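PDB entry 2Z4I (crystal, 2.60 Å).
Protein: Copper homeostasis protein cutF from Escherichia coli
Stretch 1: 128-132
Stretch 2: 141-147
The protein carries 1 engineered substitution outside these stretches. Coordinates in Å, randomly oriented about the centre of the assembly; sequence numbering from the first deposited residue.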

# COMPACT_ATOMS: atom_id res chain seq x y z
N THR A 128 3.45 13.80 13.02
CA THR A 128 3.80 14.97 13.82
C THR A 128 2.79 16.07 13.69
O THR A 128 2.29 16.33 12.59
N LEU A 129 2.49 16.73 14.80
CA LEU A 129 1.53 17.81 14.78
C LEU A 129 2.03 19.07 15.47
O LEU A 129 2.75 19.01 16.47
N ARG A 130 1.64 20.21 14.92
CA ARG A 130 2.02 21.49 15.45
C ARG A 130 0.70 22.16 15.80
O ARG A 130 -0.15 22.33 14.93
N GLY A 131 0.50 22.53 17.06
CA GLY A 131 -0.75 23.18 17.40
C GLY A 131 -0.69 23.95 18.69
O GLY A 131 0.32 23.89 19.40
N MSE A 132 -1.75 24.69 18.98
CA MSE A 132 -1.82 25.46 20.22
C MSE A 132 -2.52 24.57 21.24
O MSE A 132 -3.72 24.35 21.16
N THR A 141 -7.26 20.47 24.86
CA THR A 141 -7.65 20.71 23.48
C THR A 141 -6.38 21.07 22.73
O THR A 141 -5.39 21.46 23.34
N PHE A 142 -6.40 20.92 21.42
CA PHE A 142 -5.24 21.19 20.59
C PHE A 142 -5.73 21.81 19.29
O PHE A 142 -6.33 21.13 18.46
N THR A 143 -5.51 23.11 19.15
CA THR A 143 -5.91 23.79 17.92
C THR A 143 -4.72 23.61 16.97
O THR A 143 -3.63 24.13 17.21
N ASP A 144 -4.94 22.83 15.92
CA ASP A 144 -3.90 22.50 14.96
C ASP A 144 -3.52 23.61 14.01
O ASP A 144 -4.34 24.09 13.24
N CYS A 145 -2.25 24.01 14.06
CA CYS A 145 -1.73 25.07 13.21
C CYS A 145 -2.07 24.84 11.75
O CYS A 145 -2.52 25.75 11.06
N ALA A 146 -1.86 23.62 11.28
CA ALA A 146 -2.11 23.27 9.89
C ALA A 146 -3.53 23.43 9.36
O ALA A 146 -3.72 24.01 8.31
N THR A 147 -4.52 22.91 10.08
CA THR A 147 -5.91 22.98 9.61
C THR A 147 -6.78 23.93 10.39
O THR A 147 -7.95 24.12 10.06

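The backbone sets the frame on which the side chains pack. Met132 and Thr143 form an antiparallel hydrogen-bonded pair, with Met132 N donating to Thr143 O at 2.6 Å and Thr143 N donating to Met132 O at 3.0 Å. Gly131 and Asp144 follow as a non-hydrogen-bonded pair, their CA atoms 4.0 Å apart. One step on, where stretch 2 has left its strand, Cys145 N still donates to Arg130 O at 2.8 Å, so the backbone hydrogen bonding runs one residue past the strand.

The aromatic packing depends on a glycine. Phe142, with chi1 at t and chi2 at -84°, leaves its backbone sideways, but its ring comes nearer and settles against stretch 1. Gly131 CA lies over one face of that ring, 3.7 Å from the centroid in a CH-pi contact, and Gly131 N is 3.1 Å from Phe142 CZ. The glycine is what makes room: an ideal CB at this position would fall 2.2 Å from Phe142 CE1 and 2.7 Å from Thr143 O, both clashes. Leu129, chi1 m and chi2 p, points toward stretch 2 and meets the ring obliquely, its CB 3.7 Å from Phe142 CZ. A bare backbone position and a buried aliphatic residue thus accommodate one aromatic side chain.

On the face carrying Met132 and Thr143, the contact is made near the backbone, the two CB atoms lying 4.3 Å apart. Met132 is a selenomethionine with all three chi angles at m, and its end leads away from the partner strand. Thr143 has chi1 at m. Its OG1 is 2.6 Å from water 1, which in turn donates to Met132 O at 2.8 Å; the water therefore links a side-chain hydroxyl to the backbone across the pair.

Arg130 and Cys145 meet through their CB atoms, 4.3 Å apart. Cys145, chi1 m, points toward stretch 1 and is covalently bonded to a group elsewhere in the structure. The arginine end leads away, and its NH1 is hydrogen-bonded elsewhere in the structure.

The carboxylate of Asp144 finds its partners within stretch 2. Asp144, chi1 t, accepts from Thr147 N at OD1, 2.5 Å away, and more weakly from Thr147 OG1 at 3.4 Å from the same OD1, tying the strand end to the residues beyond it. Its OD2 sits 3.5 Å from Arg130 O, but both are acceptors, so this is proximity without a bond. Here backbone amides and one water join the strands, while the OD1 of Asp144 accepts from Thr147.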

# COMPACT_ATOMS: atom_id res chain seq x y z
CB THR A 128 5.17 15.50 13.45
OG1 THR A 128 6.15 14.49 13.70
CG2 THR A 128 5.49 16.73 14.28
CB LEU A 129 0.20 17.37 15.40
CG LEU A 129 -0.49 16.17 14.77
CD1 LEU A 129 0.01 14.92 15.41
CD2 LEU A 129 -1.99 16.25 14.96
CB ARG A 130 2.74 22.30 14.38
CG ARG A 130 4.09 22.84 14.78
CD ARG A 130 5.14 21.74 14.94
NE ARG A 130 5.62 21.26 13.65
CZ ARG A 130 6.74 20.55 13.48
NH1 ARG A 130 7.50 20.22 14.52
NH2 ARG A 130 7.10 20.18 12.25
CB MSE A 132 -2.61 26.75 20.01
CG MSE A 132 -1.99 27.77 19.03
SE MSE A 132 -0.13 28.27 19.37
CE MSE A 132 -0.27 28.89 21.19
CB THR A 141 -8.66 21.86 23.34
OG1 THR A 141 -8.28 22.94 24.20
CG2 THR A 141 -10.05 21.39 23.70
CB PHE A 142 -4.50 19.88 20.32
CG PHE A 142 -3.28 19.99 19.43
CD1 PHE A 142 -3.40 19.98 18.05
CD2 PHE A 142 -2.01 19.99 19.99
CE1 PHE A 142 -2.27 19.96 17.23
CE2 PHE A 142 -0.87 19.97 19.17
CZ PHE A 142 -1.00 19.95 17.79
CB THR A 143 -6.19 25.27 18.16
OG1 THR A 143 -7.30 25.40 19.06
CG2 THR A 143 -6.53 25.95 16.84
CB ASP A 144 -4.33 21.25 14.19
CG ASP A 144 -3.39 20.92 13.06
OD1 ASP A 144 -3.66 21.39 11.93
OD2 ASP A 144 -2.39 20.21 13.30
CB CYS A 145 -0.20 25.19 13.34
SG CYS A 145 0.48 25.90 14.89
CB ALA A 146 -1.63 21.85 9.63
CB THR A 147 -6.60 21.62 9.67
OG1 THR A 147 -6.91 21.30 11.04
CG2 THR A 147 -5.70 20.55 9.10
O HOH W 1 -6.34 25.19 21.50